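Local structure of 3-methylaspartate ammonia-lyase (Citrobacter amalonaticus, 1KKR) at residues A70-S75 with Q329-D334; P168-S173 with L192-I197; G359-T364 with P387-D392. The protein catalyses the reversible, magnesium-dependent anti elimination of ammonia from (2S,3S)-3-methyl-L-aspartate to give mesaconate. All coordinates share one frame; numbering follows the deposited sequence.

Contact 1: residues A70-S75 with Q329-D334. With 2AS ((2S,3S)-3-methyl-aspartic acid), chain E.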
loop_
_atom_site.group_PDB
_atom_site.type_symbol
_atom_site.label_atom_id
_atom_site.label_comp_id
_atom_site.label_asym_id
_atom_site.label_seq_id
_atom_site.Cartn_x
_atom_site.Cartn_y
_atom_site.Cartn_z
ATOM N N ALA A 70 6.251 -13.843 -4.386
ATOM C CA ALA A 70 6.913 -12.578 -4.759
ATOM C C ALA A 70 8.449 -12.638 -4.654
ATOM O O ALA A 70 8.989 -13.409 -3.848
ATOM C CB ALA A 70 6.382 -11.429 -3.908
ATOM N N ALA A 71 9.135 -11.823 -5.463
ATOM C CA ALA A 71 10.615 -11.721 -5.459
ATOM C C ALA A 71 11.126 -10.291 -5.245
ATOM O O ALA A 71 10.413 -9.317 -5.422
ATOM C CB ALA A 71 11.224 -12.321 -6.723
ATOM N N VAL A 72 12.339 -10.185 -4.739
ATOM C CA VAL A 72 12.988 -8.893 -4.573
ATOM C C VAL A 72 13.044 -8.081 -5.872
ATOM O O VAL A 72 12.975 -8.606 -7.008
ATOM C CB VAL A 72 14.419 -9.069 -4.058
ATOM C CG1 VAL A 72 14.405 -9.694 -2.706
ATOM C CG2 VAL A 72 15.204 -9.992 -4.957
ATOM N N GLN A 73 13.177 -6.780 -5.661
ATOM C CA GLN A 73 13.289 -5.822 -6.721
ATOM C C GLN A 73 14.328 -6.262 -7.731
ATOM O O GLN A 73 14.059 -6.327 -8.944
ATOM C CB GLN A 73 13.546 -4.435 -6.106
ATOM C CG GLN A 73 13.944 -3.345 -7.039
ATOM C CD GLN A 73 14.229 -2.065 -6.306
ATOM O OE1 GLN A 73 14.340 -2.077 -5.068
ATOM N NE2 GLN A 73 14.377 -0.957 -7.048
ATOM N N TYR A 74 15.496 -6.640 -7.264
ATOM C CA TYR A 74 16.511 -7.093 -8.200
ATOM C C TYR A 74 16.391 -8.634 -8.455
ATOM O O TYR A 74 17.268 -9.397 -8.161
ATOM C CB TYR A 74 17.850 -6.653 -7.655
ATOM C CG TYR A 74 17.940 -5.144 -7.517
ATOM C CD1 TYR A 74 17.737 -4.311 -8.616
ATOM C CD2 TYR A 74 18.232 -4.561 -6.302
ATOM C CE1 TYR A 74 17.803 -2.938 -8.507
ATOM C CE2 TYR A 74 18.288 -3.192 -6.179
ATOM C CZ TYR A 74 18.079 -2.387 -7.291
ATOM O OH TYR A 74 18.165 -1.025 -7.189
ATOM N N SER A 75 15.277 -9.070 -9.014
ATOM C CA SER A 75 14.980 -10.497 -9.171
ATOM C C SER A 75 15.979 -10.964 -10.239
ATOM O O SER A 75 16.048 -10.362 -11.291
ATOM C CB SER A 75 13.486 -10.652 -9.546
ATOM O OG SER A 75 13.150 -11.742 -10.394
ATOM N N GLN A 329 20.456 -8.348 7.716
ATOM C CA GLN A 329 19.128 -8.306 7.122
ATOM C C GLN A 329 18.695 -9.666 6.626
ATOM O O GLN A 329 19.258 -10.178 5.679
ATOM C CB GLN A 329 18.960 -7.279 5.982
ATOM C CG GLN A 329 17.505 -7.283 5.491
ATOM C CD GLN A 329 17.126 -6.380 4.292
ATOM O OE1 GLN A 329 16.054 -6.583 3.714
ATOM N NE2 GLN A 329 17.932 -5.385 3.973
ATOM N N ILE A 330 17.608 -10.166 7.198
ATOM C CA ILE A 330 16.969 -11.386 6.791
ATOM C C ILE A 330 15.973 -10.880 5.729
ATOM O O ILE A 330 14.873 -10.416 6.037
ATOM C CB ILE A 330 16.238 -12.001 8.008
ATOM C CG1 ILE A 330 17.223 -12.247 9.157
ATOM C CG2 ILE A 330 15.517 -13.267 7.602
ATOM C CD1 ILE A 330 16.578 -12.691 10.503
ATOM N N LYS A 331 16.361 -10.971 4.473
ATOM C CA LYS A 331 15.571 -10.380 3.413
ATOM C C LYS A 331 14.537 -11.444 3.023
ATOM O O LYS A 331 14.828 -12.293 2.214
ATOM C CB LYS A 331 16.498 -9.934 2.287
ATOM C CG LYS A 331 15.810 -8.953 1.315
ATOM C CD LYS A 331 16.765 -8.378 0.295
ATOM C CE LYS A 331 17.341 -7.088 0.728
ATOM N NZ LYS A 331 18.502 -6.570 -0.064
ATOM N N THR A 332 13.361 -11.393 3.670
ATOM C CA THR A 332 12.394 -12.487 3.684
ATOM C C THR A 332 12.199 -13.292 2.386
ATOM O O THR A 332 12.188 -14.498 2.442
ATOM C CB THR A 332 11.050 -12.091 4.333
ATOM O OG1 THR A 332 10.472 -10.954 3.701
ATOM C CG2 THR A 332 11.303 -11.618 5.788
ATOM N N PRO A 333 11.990 -12.676 1.234
ATOM C CA PRO A 333 11.650 -13.479 0.088
ATOM C C PRO A 333 12.806 -14.365 -0.341
ATOM O O PRO A 333 12.572 -15.457 -0.866
ATOM C CB PRO A 333 11.321 -12.455 -0.966
ATOM C CG PRO A 333 10.984 -11.230 -0.230
ATOM C CD PRO A 333 11.984 -11.246 0.920
ATOM N N ASP A 334 14.038 -13.968 -0.036
ATOM C CA ASP A 334 15.153 -14.766 -0.530
ATOM C C ASP A 334 15.330 -16.001 0.341
ATOM O O ASP A 334 16.078 -16.844 -0.015
ATOM C CB ASP A 334 16.461 -14.019 -0.529
ATOM C CG ASP A 334 16.471 -12.887 -1.487
ATOM O OD1 ASP A 334 16.005 -13.048 -2.634
ATOM O OD2 ASP A 334 16.989 -11.824 -1.166
HETATM C C 2AS E . 14.218 -3.260 -1.404
HETATM O O 2AS E . 13.130 -2.688 -1.290
HETATM C CA 2AS E . 15.535 -2.610 -0.931
HETATM N N 2AS E . 15.486 -1.135 -0.887
HETATM C CB 2AS E . 16.007 -3.277 0.400
HETATM C CG 2AS E . 17.397 -2.821 0.792
HETATM O OD1 2AS E . 18.097 -3.438 1.593
HETATM C C4 2AS E . 15.126 -3.091 1.633
HETATM O OD2 2AS E . 17.834 -1.825 0.246
HETATM O OXT 2AS E . 14.235 -4.388 -1.905
HETATM O O HOH W 1 11.570 -14.667 -3.593
HETATM O O HOH W 2 13.740 -12.815 -3.993
#
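Val72, Pro333 and Asp334 meet where a loop of the enolase-type N-terminal domain, following strand 64-69, reaches the loop just after strand 327-330 of the TIM barrel. This is a compact example of how enzymes of this superfamily build an active site between a capping domain and a barrel mouth. The CG1 methyl of Val72 does most of the touching. With chi1 at -63° it lies anti to the carbonyl carbon, so that it faces the second segment and meets Asp334 at about a right angle, 3.7 Å from OD2 of Asp334 and as far from its OD1. The same methyl rests 4.0 Å from CD of Lys331, on the aliphatic part of the proton acceptor. Pro333 adds its ring, whose CB approaches the carbonyl oxygen of Ala70.

No direct hydrogen bond joins the segments; water does that work. One molecule donates to OD1 of Asp334 (2.7 Å) and accepts from N of Val72 (3.1 Å), while a second donates to O of Ala70 and, weakly, to O of Pro333. Lys331 bends at chi3 (-93°) and sends NZ into a salt bridge with Asp307, a magnesium ligand. Its amine thus lies beside both the metal site and the substrate, and Val72 flanks the chain that carries it there. Two residues before Lys331, Gln329 extends its chain to the ligand and is held at both amide ends: OE1 accepts from N of Gly359, and NE2 donates to the substrate carboxylate oxygen OD1 over 3.1 Å at 154°.

Contact 2: residues P168-S173 with L192-I197. With 2AS ((2S,3S)-3-methyl-aspartic acid), chain E.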
loop_
_atom_site.group_PDB
_atom_site.type_symbol
_atom_site.label_atom_id
_atom_site.label_comp_id
_atom_site.label_asym_id
_atom_site.label_seq_id
_atom_site.Cartn_x
_atom_site.Cartn_y
_atom_site.Cartn_z
ATOM N N PRO A 168 9.991 -2.976 16.631
ATOM C CA PRO A 168 10.384 -1.712 16.012
ATOM C C PRO A 168 10.329 -1.786 14.484
ATOM O O PRO A 168 10.880 -2.688 13.881
ATOM C CB PRO A 168 11.827 -1.524 16.472
ATOM C CG PRO A 168 11.978 -2.403 17.748
ATOM C CD PRO A 168 11.044 -3.524 17.490
ATOM N N LEU A 169 9.723 -0.774 13.890
ATOM C CA LEU A 169 9.537 -0.682 12.447
ATOM C C LEU A 169 10.526 0.261 11.807
ATOM O O LEU A 169 10.928 1.258 12.389
ATOM C CB LEU A 169 8.135 -0.239 12.090
ATOM C CG LEU A 169 7.035 -1.008 12.811
ATOM C CD1 LEU A 169 5.730 -0.548 12.316
ATOM C CD2 LEU A 169 7.176 -2.543 12.635
ATOM N N PHE A 170 10.911 -0.087 10.591
ATOM C CA PHE A 170 11.888 0.693 9.827
ATOM C C PHE A 170 11.363 1.134 8.463
ATOM O O PHE A 170 10.948 0.306 7.646
ATOM C CB PHE A 170 13.153 -0.164 9.705
ATOM C CG PHE A 170 14.209 0.341 8.716
ATOM C CD1 PHE A 170 14.595 1.662 8.660
ATOM C CD2 PHE A 170 14.893 -0.566 7.907
ATOM C CE1 PHE A 170 15.624 2.071 7.803
ATOM C CE2 PHE A 170 15.875 -0.149 7.035
ATOM C CZ PHE A 170 16.244 1.183 6.979
ATOM N N GLY A 171 11.380 2.447 8.217
ATOM C CA GLY A 171 10.858 3.027 6.986
ATOM C C GLY A 171 11.938 3.305 5.962
ATOM O O GLY A 171 13.049 3.726 6.299
ATOM N N GLN A 172 11.619 3.035 4.690
ATOM C CA GLN A 172 12.616 3.198 3.649
ATOM C C GLN A 172 12.103 4.234 2.718
ATOM O O GLN A 172 10.944 4.232 2.356
ATOM C CB GLN A 172 12.943 1.882 2.948
ATOM C CG GLN A 172 11.898 1.272 1.948
ATOM C CD GLN A 172 12.563 0.180 1.115
ATOM O OE1 GLN A 172 13.742 0.332 0.699
ATOM N NE2 GLN A 172 11.858 -0.933 0.911
ATOM N N SER A 173 12.973 5.135 2.332
ATOM C CA SER A 173 12.530 6.290 1.607
ATOM C C SER A 173 12.656 6.214 0.088
ATOM O O SER A 173 12.103 7.075 -0.618
ATOM C CB SER A 173 13.453 7.416 2.004
ATOM O OG SER A 173 14.794 7.158 1.511
ATOM N N LEU A 192 14.529 4.849 10.852
ATOM C CA LEU A 192 14.496 5.525 9.567
ATOM C C LEU A 192 15.861 6.013 9.123
ATOM O O LEU A 192 16.762 6.102 9.941
ATOM C CB LEU A 192 13.517 6.703 9.647
ATOM C CG LEU A 192 14.065 7.942 10.360
ATOM C CD1 LEU A 192 13.260 9.109 9.985
ATOM C CD2 LEU A 192 14.102 7.795 11.838
ATOM N N PRO A 193 16.029 6.371 7.850
ATOM C CA PRO A 193 15.044 6.214 6.792
ATOM C C PRO A 193 15.534 5.469 5.528
ATOM O O PRO A 193 15.005 5.697 4.447
ATOM C CB PRO A 193 14.872 7.663 6.408
ATOM C CG PRO A 193 16.260 8.132 6.396
ATOM C CD PRO A 193 17.068 7.318 7.418
ATOM N N HIS A 194 16.555 4.639 5.669
ATOM C CA HIS A 194 17.212 3.929 4.565
ATOM C C HIS A 194 18.051 4.852 3.692
ATOM O O HIS A 194 19.259 4.677 3.597
ATOM C CB HIS A 194 16.226 3.172 3.700
ATOM C CG HIS A 194 16.894 2.179 2.802
ATOM N ND1 HIS A 194 17.474 2.538 1.599
ATOM C CD2 HIS A 194 17.119 0.849 2.950
ATOM C CE1 HIS A 194 17.994 1.459 1.032
ATOM N NE2 HIS A 194 17.794 0.421 1.831
ATOM N N ALA A 195 17.381 5.824 3.078
ATOM C CA ALA A 195 17.973 6.903 2.272
ATOM C C ALA A 195 18.556 6.534 0.929
ATOM O O ALA A 195 18.947 7.437 0.190
ATOM C CB ALA A 195 18.969 7.789 3.082
ATOM N N LEU A 196 18.601 5.247 0.592
ATOM C CA LEU A 196 19.026 4.840 -0.745
ATOM C C LEU A 196 20.334 5.547 -1.180
ATOM O O LEU A 196 20.418 6.159 -2.267
ATOM C CB LEU A 196 17.881 5.047 -1.749
ATOM C CG LEU A 196 18.085 4.266 -3.052
ATOM C CD1 LEU A 196 18.135 2.758 -2.874
ATOM C CD2 LEU A 196 16.975 4.587 -3.972
ATOM N N ILE A 197 21.366 5.422 -0.335
ATOM C CA ILE A 197 22.639 6.074 -0.596
ATOM C C ILE A 197 23.424 5.111 -1.503
ATOM O O ILE A 197 24.268 4.352 -1.053
ATOM C CB ILE A 197 23.348 6.428 0.743
ATOM C CG1 ILE A 197 22.459 7.355 1.596
ATOM C CG2 ILE A 197 24.683 7.049 0.480
ATOM C CD1 ILE A 197 22.283 8.728 1.045
HETATM C C 2AS E . 14.218 -3.260 -1.404
HETATM O O 2AS E . 13.130 -2.688 -1.290
HETATM C CA 2AS E . 15.535 -2.610 -0.931
HETATM N N 2AS E . 15.486 -1.135 -0.887
HETATM C CB 2AS E . 16.007 -3.277 0.400
HETATM C CG 2AS E . 17.397 -2.821 0.792
HETATM O OD1 2AS E . 18.097 -3.438 1.593
HETATM C C4 2AS E . 15.126 -3.091 1.633
HETATM O OD2 2AS E . 17.834 -1.825 0.246
HETATM O OXT 2AS E . 14.235 -4.388 -1.905
#
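Gln172 and His194 touch through their CB atoms, and each sends its polar end into the substrate pocket. The Gln172 amide spends both of its functions on the ligand: OE1 accepts from the amine N of methylaspartate at 2.8 Å, and NE2 donates to the carboxylate oxygen O of the ligand at 3.1 Å. That pairing fixes which way round the amide lies. OE1 also sits over the centre of one face of the His194 imidazole.

His194, the transition-state stabiliser, is engaged through both ring nitrogens. NE2 donates to OD2 of the ligand at 2.7 Å and has a weaker link to the magnesium ligand Asp238. ND1 accepts from N of Leu196 at 3.1 Å and 147°, the donor standing somewhat out of the ring plane. Because CG is anti to the backbone N (chi1 -165°), the ring points to the pocket, and this backbone bond restrains its rotation.

Behind these groups the links are weaker. N of Ser173 gives a weak bond to O of Pro193 (3.0 Å), which also takes one from N of Ala195; that N reaches OG of Ser173 weakly at 3.3 Å. O of Gly171 receives a CA-H...O contact from CA of Pro193, the residue after a cis peptide bond, at 3.2 Å, and Gly171 is backbone-bonded to Val191. Phe170 turns its ring edge to N of His194, 3.5 Å from CE1, and stacks on His236. Such substrate-binding side chains at the C-terminal ends of neighbouring strands, here the first and second, are characteristic of a TIM-barrel active site.

Contact 3: residues G359-T364 with P387-D392. With 2AS ((2S,3S)-3-methyl-aspartic acid), chain E.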
loop_
_atom_site.group_PDB
_atom_site.type_symbol
_atom_site.label_atom_id
_atom_site.label_comp_id
_atom_site.label_asym_id
_atom_site.label_seq_id
_atom_site.Cartn_x
_atom_site.Cartn_y
_atom_site.Cartn_z
ATOM N N GLY A 359 13.120 -7.395 3.859
ATOM C CA GLY A 359 12.266 -7.702 2.727
ATOM C C GLY A 359 12.484 -6.749 1.578
ATOM O O GLY A 359 13.598 -6.263 1.347
ATOM N N THR A 360 11.413 -6.507 0.822
ATOM C CA THR A 360 11.508 -5.666 -0.388
ATOM C C THR A 360 10.298 -4.797 -0.632
ATOM O O THR A 360 9.176 -5.146 -0.269
ATOM C CB THR A 360 11.777 -6.532 -1.651
ATOM O OG1 THR A 360 11.918 -5.695 -2.806
ATOM C CG2 THR A 360 10.602 -7.476 -1.968
ATOM N N CYS A 361 10.541 -3.649 -1.253
ATOM C CA CYS A 361 9.456 -2.812 -1.695
ATOM C C CYS A 361 8.652 -3.568 -2.720
ATOM O O CYS A 361 7.527 -3.226 -2.964
ATOM C CB CYS A 361 9.972 -1.525 -2.368
ATOM S SG CYS A 361 11.113 -1.789 -3.771
ATOM N N ASN A 362 9.224 -4.611 -3.302
ATOM C CA ASN A 362 8.598 -5.299 -4.424
ATOM C C ASN A 362 7.766 -6.508 -4.058
ATOM O O ASN A 362 7.513 -7.347 -4.941
ATOM C CB ASN A 362 9.663 -5.756 -5.436
ATOM C CG ASN A 362 9.065 -6.179 -6.788
ATOM O OD1 ASN A 362 8.125 -5.531 -7.314
ATOM N ND2 ASN A 362 9.626 -7.268 -7.373
ATOM N N GLU A 363 7.341 -6.619 -2.794
ATOM C CA GLU A 363 6.460 -7.725 -2.390
ATOM C C GLU A 363 5.010 -7.213 -2.248
ATOM O O GLU A 363 4.636 -6.262 -2.975
ATOM C CB GLU A 363 6.982 -8.551 -1.231
ATOM C CG GLU A 363 7.238 -7.845 0.081
ATOM C CD GLU A 363 7.963 -8.772 1.070
ATOM O OE1 GLU A 363 9.155 -8.534 1.347
ATOM O OE2 GLU A 363 7.325 -9.783 1.447
ATOM N N THR A 364 4.151 -7.836 -1.435
ATOM C CA THR A 364 2.739 -7.440 -1.444
ATOM C C THR A 364 2.174 -7.142 -0.094
ATOM O O THR A 364 2.867 -7.287 0.919
ATOM C CB THR A 364 1.856 -8.574 -2.063
ATOM O OG1 THR A 364 1.779 -9.719 -1.183
ATOM C CG2 THR A 364 2.491 -9.119 -3.316
ATOM N N PRO A 387 5.053 -3.493 1.686
ATOM C CA PRO A 387 5.912 -3.245 0.541
ATOM C C PRO A 387 5.713 -1.807 0.063
ATOM O O PRO A 387 5.095 -1.031 0.781
ATOM C CB PRO A 387 5.317 -4.207 -0.500
ATOM C CG PRO A 387 3.834 -4.147 -0.228
ATOM C CD PRO A 387 3.727 -3.922 1.253
ATOM N N GLY A 388 6.231 -1.486 -1.126
ATOM C CA GLY A 388 6.016 -0.211 -1.805
ATOM C C GLY A 388 7.090 0.827 -1.498
ATOM O O GLY A 388 7.853 0.700 -0.565
HETATM N N MSE A 389 7.175 1.856 -2.325
HETATM C CA MSE A 389 8.124 2.944 -2.061
HETATM C C MSE A 389 7.405 4.216 -1.614
HETATM O O MSE A 389 8.068 5.234 -1.313
HETATM C CB MSE A 389 9.029 3.221 -3.241
HETATM C CG MSE A 389 10.092 2.162 -3.441
HETATM SE SE MSE A 389 11.344 2.431 -1.973
HETATM C CE MSE A 389 12.090 1.334 -2.147
ATOM N N GLY A 390 6.082 4.131 -1.473
ATOM C CA GLY A 390 5.282 5.244 -0.991
ATOM C C GLY A 390 5.419 5.472 0.506
ATOM O O GLY A 390 5.165 6.575 0.985
ATOM N N PHE A 391 5.894 4.448 1.233
ATOM C CA PHE A 391 5.981 4.414 2.711
ATOM C C PHE A 391 4.624 4.404 3.466
ATOM O O PHE A 391 4.384 3.561 4.348
ATOM C CB PHE A 391 6.882 5.523 3.272
ATOM C CG PHE A 391 6.656 5.781 4.742
ATOM C CD1 PHE A 391 5.861 6.838 5.164
ATOM C CD2 PHE A 391 7.143 4.905 5.676
ATOM C CE1 PHE A 391 5.640 7.054 6.504
ATOM C CE2 PHE A 391 6.907 5.103 7.025
ATOM C CZ PHE A 391 6.164 6.177 7.436
ATOM N N ASP A 392 3.759 5.350 3.167
ATOM C CA ASP A 392 2.519 5.423 3.929
ATOM C C ASP A 392 1.747 4.102 3.887
ATOM O O ASP A 392 1.258 3.637 4.923
ATOM C CB ASP A 392 1.608 6.514 3.381
ATOM C CG ASP A 392 2.282 7.870 3.344
ATOM O OD1 ASP A 392 2.569 8.414 4.444
ATOM O OD2 ASP A 392 2.571 8.427 2.260
HETATM C C 2AS E . 14.218 -3.260 -1.404
HETATM O O 2AS E . 13.130 -2.688 -1.290
HETATM C CA 2AS E . 15.535 -2.610 -0.931
HETATM N N 2AS E . 15.486 -1.135 -0.887
HETATM C CB 2AS E . 16.007 -3.277 0.400
HETATM C CG 2AS E . 17.397 -2.821 0.792
HETATM O OD1 2AS E . 18.097 -3.438 1.593
HETATM C C4 2AS E . 15.126 -3.091 1.633
HETATM O OD2 2AS E . 17.834 -1.825 0.246
HETATM O OXT 2AS E . 14.235 -4.388 -1.905
#
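Pro387 packs its ring against the main chain of Cys361, Glu363 and Thr364. From CB outward, each ring atom meets main chain: CB lies 3.3 Å from O of Glu363 and 3.5 Å from O of Cys361, CG comes 3.4 Å from C of Thr364, and CD is 3.5 Å from O of Thr364. Beyond the ring, N of Gly388 donates to O of Cys361 at 2.8 Å, the one hydrogen bond between the segments.

Thr360 to Glu363 form a type I beta turn that also holds the ligand carboxylate. N of Cys361 grips the ligand oxygen O at 2.8 Å and 165°, while OG1 of Thr360 donates to the other carboxylate oxygen, OXT, at 2.8 Å. Glu363 OE1 uses its anti lone pair for N of Thr360 and also forms a salt bridge with Lys386; OE2 is bound by Tyr132. Met389, present as selenomethionine, bends at chi2 (-72°) and brings CE to 3.6 Å from CB of Cys361.

The two loops follow barrel strands 354-357 and 382-384 and lead into helices 365-378 and 392-410. Strand 3-18 of the N-terminal domain packs on Cys361 and Pro387, and Gly390 and Asp392 hydrogen-bond to Glu393 and Tyr16 of the second subunit.

In the fold
All three contacts are largely buried and converge on one ligand, yet their chemistry follows their place. Contact 1 joins the two domains and relies on van der Waals contacts of a valine methyl and bridging water; contact 2 lies within the barrel and brings together the ends of its first and second strands; contact 3 links two loops after later strands through a main-chain bond and a proline, and is the one that the second subunit reaches. Contacts 1 and 3 are coupled, O of Ala71 meeting ND2 of Asn362 at 2.9 Å. Contacts 2 and 3 pack together, whereas contacts 1 and 2, with centres about 16 Å apart, meet only through the ligand all three reach.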